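Local coordinates for protein quinoline 2-oxidoreductase large subunit (Pseudomonas putida, PDB 1T3Q) that probably catalyses the hydroxylation of quinoline at carbon 2, as a molybdenum hydroxylase using a molybdenum centre and a pterin cytosine dinucleotide, at residues V18-R21 against E22-R25; M669-P672 against M673-E676; I713-T716 against L717-P720. All coordinates share one frame; numbering follows the deposited sequence.

Contact 1: V18-R21 against E22-R25; sequences VLRR and EDTR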
# COMPACT_ATOMS: atom_id res chain seq x y z
N VAL B 18 14.58 -15.35 -22.05
CA VAL B 18 14.69 -15.31 -20.60
C VAL B 18 13.35 -15.72 -19.99
O VAL B 18 12.29 -15.30 -20.46
CB VAL B 18 15.06 -13.87 -20.12
CG1 VAL B 18 14.93 -13.76 -18.61
CG2 VAL B 18 16.47 -13.53 -20.57
N LEU B 19 13.39 -16.57 -18.96
CA LEU B 19 12.16 -17.01 -18.30
C LEU B 19 11.52 -15.81 -17.60
O LEU B 19 12.22 -14.98 -17.03
CB LEU B 19 12.45 -18.13 -17.30
CG LEU B 19 13.01 -19.41 -17.94
CD1 LEU B 19 13.17 -20.49 -16.88
CD2 LEU B 19 12.07 -19.88 -19.04
N ARG B 20 10.20 -15.74 -17.64
CA ARG B 20 9.49 -14.61 -17.05
C ARG B 20 9.59 -14.50 -15.53
O ARG B 20 9.29 -15.44 -14.81
CB ARG B 20 8.01 -14.65 -17.46
CG ARG B 20 7.79 -14.75 -18.96
CD ARG B 20 6.42 -14.22 -19.35
NE ARG B 20 5.41 -14.60 -18.37
CZ ARG B 20 4.21 -14.04 -18.28
NH1 ARG B 20 3.36 -14.46 -17.34
NH2 ARG B 20 3.87 -13.08 -19.12
N ARG B 21 10.01 -13.33 -15.05
CA ARG B 21 10.13 -13.14 -13.62
C ARG B 21 8.77 -13.06 -12.93
O ARG B 21 8.66 -13.34 -11.74
CB ARG B 21 10.97 -11.89 -13.32
CG ARG B 21 10.56 -10.64 -14.07
CD ARG B 21 11.58 -9.52 -13.88
NE ARG B 21 12.91 -9.89 -14.38
CZ ARG B 21 13.97 -9.08 -14.35
NH1 ARG B 21 15.14 -9.49 -14.82
NH2 ARG B 21 13.86 -7.85 -13.85
N GLU B 22 7.73 -12.69 -13.67
CA GLU B 22 6.41 -12.60 -13.05
C GLU B 22 5.73 -13.95 -12.83
O GLU B 22 4.81 -14.06 -12.01
CB GLU B 22 5.48 -11.69 -13.88
CG GLU B 22 5.31 -12.09 -15.33
CD GLU B 22 6.26 -11.34 -16.26
OE1 GLU B 22 7.49 -11.46 -16.08
OE2 GLU B 22 5.77 -10.62 -17.16
N ASP B 23 6.18 -14.98 -13.54
CA ASP B 23 5.58 -16.30 -13.43
C ASP B 23 5.52 -16.90 -12.03
O ASP B 23 4.55 -17.56 -11.69
CB ASP B 23 6.32 -17.30 -14.33
CG ASP B 23 5.98 -17.13 -15.80
OD1 ASP B 23 5.24 -16.18 -16.15
OD2 ASP B 23 6.48 -17.94 -16.61
N THR B 24 6.55 -16.66 -11.22
CA THR B 24 6.59 -17.26 -9.90
C THR B 24 5.43 -16.83 -8.99
O THR B 24 4.82 -17.68 -8.35
CB THR B 24 7.94 -16.99 -9.21
OG1 THR B 24 8.99 -17.49 -10.06
CG2 THR B 24 8.02 -17.72 -7.87
N ARG B 25 5.11 -15.55 -8.95
CA ARG B 25 4.00 -15.14 -8.11
C ARG B 25 2.67 -15.56 -8.74
O ARG B 25 1.71 -15.87 -8.03
CB ARG B 25 4.01 -13.63 -7.85
CG ARG B 25 3.67 -12.74 -9.04
CD ARG B 25 3.54 -11.28 -8.56
NE ARG B 25 3.30 -10.32 -9.63
CZ ARG B 25 4.22 -9.92 -10.51
NH1 ARG B 25 5.46 -10.40 -10.45
NH2 ARG B 25 3.90 -9.02 -11.44
O HOH W 1 8.43 -18.05 -18.40
O HOH W 2 9.55 -16.08 -12.17
O HOH W 3 7.06 -13.15 -9.59

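Contact 2: M669-P672 against M673-E676; sequences MINP and MIVE. With MCN (pterin cytosine dinucleotide), chain N.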
# COMPACT_ATOMS: atom_id res chain seq x y z
N MET B 669 13.62 -9.58 -32.16
CA MET B 669 12.79 -10.11 -31.08
C MET B 669 13.54 -9.94 -29.76
O MET B 669 14.72 -10.30 -29.66
CB MET B 669 12.52 -11.61 -31.28
CG MET B 669 11.66 -11.97 -32.47
SD MET B 669 11.33 -13.74 -32.49
CE MET B 669 12.84 -14.36 -33.19
N ILE B 670 12.86 -9.41 -28.75
CA ILE B 670 13.49 -9.23 -27.44
C ILE B 670 13.53 -10.59 -26.75
O ILE B 670 14.57 -11.00 -26.21
CB ILE B 670 12.67 -8.28 -26.55
CG1 ILE B 670 12.53 -6.91 -27.22
CG2 ILE B 670 13.33 -8.14 -25.18
CD1 ILE B 670 11.54 -6.00 -26.50
N ASN B 671 12.41 -11.30 -26.79
CA ASN B 671 12.27 -12.59 -26.14
C ASN B 671 11.45 -13.49 -27.07
O ASN B 671 10.22 -13.45 -27.06
CB ASN B 671 11.55 -12.39 -24.80
CG ASN B 671 11.61 -13.62 -23.92
OD1 ASN B 671 11.15 -14.69 -24.30
ND2 ASN B 671 12.16 -13.46 -22.71
N PRO B 672 12.13 -14.32 -27.89
CA PRO B 672 11.45 -15.22 -28.82
C PRO B 672 10.33 -16.05 -28.18
O PRO B 672 9.28 -16.22 -28.77
CB PRO B 672 12.59 -16.08 -29.35
CG PRO B 672 13.75 -15.12 -29.34
CD PRO B 672 13.59 -14.46 -27.99
N MET B 673 10.58 -16.55 -26.98
CA MET B 673 9.58 -17.34 -26.26
C MET B 673 8.29 -16.53 -26.06
O MET B 673 7.19 -16.99 -26.35
CB MET B 673 10.12 -17.76 -24.90
CG MET B 673 9.15 -18.60 -24.07
SD MET B 673 9.82 -18.99 -22.44
CE MET B 673 9.59 -17.39 -21.62
N ILE B 674 8.45 -15.31 -25.56
CA ILE B 674 7.30 -14.44 -25.32
C ILE B 674 6.60 -14.07 -26.62
O ILE B 674 5.37 -14.04 -26.68
CB ILE B 674 7.74 -13.19 -24.53
CG1 ILE B 674 7.97 -13.58 -23.06
CG2 ILE B 674 6.67 -12.08 -24.62
CD1 ILE B 674 8.61 -12.51 -22.22
N VAL B 675 7.38 -13.80 -27.67
CA VAL B 675 6.80 -13.45 -28.96
C VAL B 675 5.94 -14.61 -29.49
O VAL B 675 4.85 -14.39 -30.02
CB VAL B 675 7.90 -13.12 -30.01
CG1 VAL B 675 7.29 -12.98 -31.39
CG2 VAL B 675 8.61 -11.83 -29.61
N GLU B 676 6.42 -15.84 -29.35
CA GLU B 676 5.64 -16.97 -29.85
C GLU B 676 4.38 -17.14 -29.02
O GLU B 676 3.35 -17.55 -29.54
CB GLU B 676 6.47 -18.26 -29.87
CG GLU B 676 7.56 -18.24 -30.95
CD GLU B 676 8.04 -19.62 -31.35
OE1 GLU B 676 7.58 -20.62 -30.75
OE2 GLU B 676 8.87 -19.71 -32.28
N1 MCN N . 7.97 -8.53 -27.87
C2 MCN N . 9.33 -8.97 -27.97
N3 MCN N . 9.97 -8.50 -29.11
C4 MCN N . 9.42 -7.70 -30.10
C5 MCN N . 8.02 -7.29 -29.95
C6 MCN N . 7.30 -7.70 -28.85
O2 MCN N . 9.81 -9.70 -27.13
N4 MCN N . 10.13 -7.31 -31.14
C1' MCN N . 7.21 -9.01 -26.57
C2D MCN N . 7.20 -7.88 -25.45
O2' MCN N . 7.27 -8.49 -24.11
C3' MCN N . 5.92 -7.12 -25.73
C4D MCN N . 4.94 -8.18 -26.17
O4D MCN N . 5.79 -9.27 -26.77
O3' MCN N . 5.47 -6.43 -24.52
C5' MCN N . 3.76 -7.68 -27.07
O5' MCN N . 4.37 -6.96 -28.11
PA MCN N . 4.03 -5.46 -28.49
O1A MCN N . 5.23 -4.66 -28.10
O2A MCN N . 3.55 -5.54 -29.93
O3A MCN N . 2.70 -4.88 -27.76
PB MCN N . 2.45 -4.38 -26.26
O1B MCN N . 2.09 -2.93 -26.33
O2B MCN N . 3.59 -4.76 -25.36
O3B MCN N . 1.19 -5.25 -25.78
C10 MCN N . -0.12 -4.87 -26.13
C9' MCN N . -0.55 -5.82 -27.19
C8' MCN N . -2.02 -5.44 -27.50
S8' MCN N . -2.26 -3.79 -28.15
C7' MCN N . -3.09 -6.22 -27.34
S7' MCN N . -4.78 -5.75 -27.68
C6' MCN N . -2.86 -7.65 -26.74
C7 MCN N . -1.47 -8.14 -27.04
O9' MCN N . -0.49 -7.21 -26.61
N5' MCN N . -3.29 -7.55 -25.28
C4A MCN N . -2.75 -8.70 -24.58
N8' MCN N . -1.21 -9.44 -26.33
C4B MCN N . -1.81 -9.64 -25.05
N1' MCN N . -1.31 -10.75 -24.33
C2' MCN N . -1.80 -10.88 -23.07
N2' MCN N . -1.36 -11.93 -22.35
N3' MCN N . -2.70 -10.00 -22.52
C4' MCN N . -3.25 -8.84 -23.19
O4' MCN N . -4.03 -8.11 -22.63

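Contact 3: I713-T716 against L717-P720; sequences IPTT and LDVP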
# COMPACT_ATOMS: atom_id res chain seq x y z
N ILE B 713 -15.85 -19.12 -26.53
CA ILE B 713 -14.47 -18.79 -26.84
C ILE B 713 -13.72 -20.12 -26.98
O ILE B 713 -14.12 -21.14 -26.41
CB ILE B 713 -13.79 -17.91 -25.77
CG1 ILE B 713 -13.83 -18.60 -24.41
CG2 ILE B 713 -14.45 -16.52 -25.74
CD1 ILE B 713 -12.97 -17.90 -23.37
N PRO B 714 -12.63 -20.12 -27.74
CA PRO B 714 -11.88 -21.36 -27.93
C PRO B 714 -11.34 -22.09 -26.70
O PRO B 714 -10.93 -21.48 -25.71
CB PRO B 714 -10.77 -20.96 -28.92
CG PRO B 714 -10.72 -19.46 -28.84
CD PRO B 714 -12.14 -19.05 -28.62
N THR B 715 -11.37 -23.41 -26.80
CA THR B 715 -10.89 -24.29 -25.74
C THR B 715 -9.69 -25.06 -26.31
O THR B 715 -9.31 -24.87 -27.47
CB THR B 715 -11.95 -25.32 -25.34
OG1 THR B 715 -12.16 -26.21 -26.44
CG2 THR B 715 -13.26 -24.64 -25.00
N THR B 716 -9.11 -25.93 -25.49
CA THR B 716 -7.98 -26.75 -25.91
C THR B 716 -8.34 -27.62 -27.11
O THR B 716 -7.46 -28.12 -27.82
CB THR B 716 -7.55 -27.69 -24.77
OG1 THR B 716 -8.72 -28.33 -24.23
CG2 THR B 716 -6.84 -26.93 -23.66
N LEU B 717 -9.63 -27.81 -27.35
CA LEU B 717 -10.09 -28.65 -28.45
C LEU B 717 -10.35 -27.88 -29.74
O LEU B 717 -10.67 -28.48 -30.77
CB LEU B 717 -11.36 -29.41 -28.04
CG LEU B 717 -11.19 -30.32 -26.81
CD1 LEU B 717 -12.54 -30.89 -26.39
CD2 LEU B 717 -10.21 -31.43 -27.13
N ASP B 718 -10.22 -26.57 -29.69
CA ASP B 718 -10.45 -25.71 -30.85
C ASP B 718 -9.17 -25.23 -31.50
O ASP B 718 -9.16 -24.92 -32.69
CB ASP B 718 -11.27 -24.49 -30.45
CG ASP B 718 -12.66 -24.85 -29.98
OD1 ASP B 718 -13.42 -25.43 -30.78
OD2 ASP B 718 -12.98 -24.56 -28.81
N VAL B 719 -8.09 -25.16 -30.73
CA VAL B 719 -6.82 -24.67 -31.25
C VAL B 719 -5.83 -25.81 -31.45
O VAL B 719 -5.54 -26.57 -30.52
CB VAL B 719 -6.20 -23.63 -30.28
CG1 VAL B 719 -5.07 -22.88 -30.97
CG2 VAL B 719 -7.28 -22.66 -29.81
N PRO B 720 -5.30 -25.94 -32.67
CA PRO B 720 -4.34 -27.00 -32.98
C PRO B 720 -2.94 -26.59 -32.54
O PRO B 720 -2.75 -25.48 -32.04
CB PRO B 720 -4.43 -27.10 -34.49
CG PRO B 720 -4.55 -25.64 -34.88
CD PRO B 720 -5.58 -25.12 -33.87

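Contact 1: V18-R21 against E22-R25
Between Arg20 and Asp23 the backbone turns from an extended run into helix 23-27, and the turn is closed by a weak hydrogen bond from Asp23 N to Arg20 O (3.4 Å). The side chains of the same two residues make the stronger link. Arg20 presents the side of its guanidinium made of NE and NH1, and both nitrogens converge on a single oxygen: NE lies 2.7 Å and NH1 2.8 Å from Asp23 OD1. That oxygen sits almost in the guanidinium plane, yet the carboxylate is turned by 51° against it. NE therefore arrives on the syn side of OD1, somewhat out of the carboxylate plane, whereas NH1 comes in nearly in line with the C-O bond. The bend at chi3 (-40°) turns NE toward Asp23 OD1. Glu22 lies against one face of the guanidinium, with its CG above the centre. Because the groups are stacked, 22° apart, OE2 lies well out of the guanidinium plane, and the long salt bridge from Arg20 NH2 to Glu22 OE2 (3.7 Å) is one of charge alone. Glu22 finds its bond elsewhere, through OE1 to Thr512.

Three waters bridge the loop and the first turn of the helix. One accepts from Arg20 N and donates to Asp23 OD2 (2.6 Å from the water); a second joins Arg20 O to Thr24 OG1; the third donates to Arg21 O and accepts from Arg25 N.

Arg20 NH1 also bonds Gln106 O of the small subunit. Arg20, Glu22 and Asp23 thus form a salt-bridge network where a loop enters helix 23-27. With one carboxylate at its edge and another over its face, the buried cation is probably well balanced electrostatically and held against rotation.

Contact 2: M669-P672 against M673-E676
Asn671 and Ile674 meet at the N-cap of helix 672-692, where Asn671 supplies two of the hydrogen bonds that start the helix. Its backbone O accepts from Val675 N at 2.9 Å, the donor lying nearly on the carbonyl axis. Its side-chain OD1 takes Ile674 N at 3.0 Å, with the donor tilted 35° from the amide's carbonyl plane. CG stands opposite the backbone N (chi1 -168°), which carries OD1 over the first helical turn. The amide's other end, ND2, faces away to Val18 O and Gln516 OE1. One residue on, Pro672 O receives Glu676 N, continuing the helical ladder.

Van der Waals contacts follow the same turn. Ile674 crosses the Asn671 side chain at about a right angle, laying CD1 3.6 Å from Asn671 CG, while Met669 CG makes a looser apolar contact with Val675 CG2.

The third group of interactions holds the cytosine of the pterin cytosine dinucleotide. Ile670 N gives an almost straight bond (178°) to the cofactor's N3 at 3.1 Å, and Asn671 N gives another to its O2. These two backbone N-H groups bond to neighbouring acceptors of the base. Side chains approach from both sides of the ring: Val675 CG2 stands over C2 at 3.4 Å, and Ile670 CD1 comes from the other side, 4.0 Å from C2. Ile674 CG2 reaches the ribose oxygen O4D.

Replacing Asn671 by an alanine is likely to leave Ile674 N without its side-chain acceptor and Val18 O without the amide donor, removing one of the links to the N-terminal segment.

The site illustrates how a capped helix start can place backbone N-H groups for a ligand: the peptides that bind the cytosine run directly into the helix, whose first turn probably helps keep those donors in place.

Contact 3: I713-T716 against L717-P720
Thr715 and Asp718 are brought together by their first torsions: a chi1 of 67° tucks Thr715 OG1 between its own backbone N and carbonyl carbon, and a chi1 of -64° places Asp718 CG opposite its carbonyl carbon, beside the backbone N, from where the carboxylate folds back over the turn. The result is a double hold on one oxygen. Thr715 N donates to Asp718 OD2 at 2.8 Å, on the oxygen's anti lone pair, which faces away from the other carboxylate oxygen. Thr715 OG1 gives its proton to the same OD2 at 3.0 Å, but from above the carboxylate plane.

The threonine hydroxyl also acts as an acceptor. Leu717 N reaches Thr715 OG1 at 3.1 Å, which makes an ST turn. Superposed on it is a type I beta turn, with Thr716 and Leu717 at its corners: Asp718 N bonds Thr715 O at 2.9 Å, approaching well out of the carbonyl plane, and Val719 N adds a weak bond to that oxygen.

On the apolar side, Pro714 CB packs against Asp718 CB (3.9 Å) and Val719 CG2 (4.0 Å). Val719 turns its side chain onto Ala684 and Ile687 of helix 672-692, so the turn rests on that helix as it leads toward strand 722-726. Two other subunits meet it here. Thr716 OG1 is bonded to Arg134 O of the small subunit, and Asp718 OD2 forms a salt bridge with Arg186 of the medium subunit.

OD2 therefore collects an amide, a hydroxyl and a guanidinium. Such a gathering of donors is likely to stabilise the negative charge of Asp718, at a point where the large, small and medium subunits meet.

How the contacts relate
Contacts 1 and 2 touch, although some 640 residues separate them in sequence: Val18 O lies 2.9 Å from Asn671 ND2, a probable hydrogen bond, and Arg20 CD packs against Ile674 CD1 at 4.0 Å. Their centres are about 14 Å apart. Contact 2 binds the cytosine end of the cofactor directly, whereas the Arg20 side chain of contact 1 stays about 6 Å from that cofactor and about 7 Å from an Fe2S2 cluster. Contact 3 stands apart, its nearest atoms about 10 Å from contact 2 and about 17 Å from contact 1. Its Ile713 side chain is nevertheless about 8 Å from an Fe2S2 cluster.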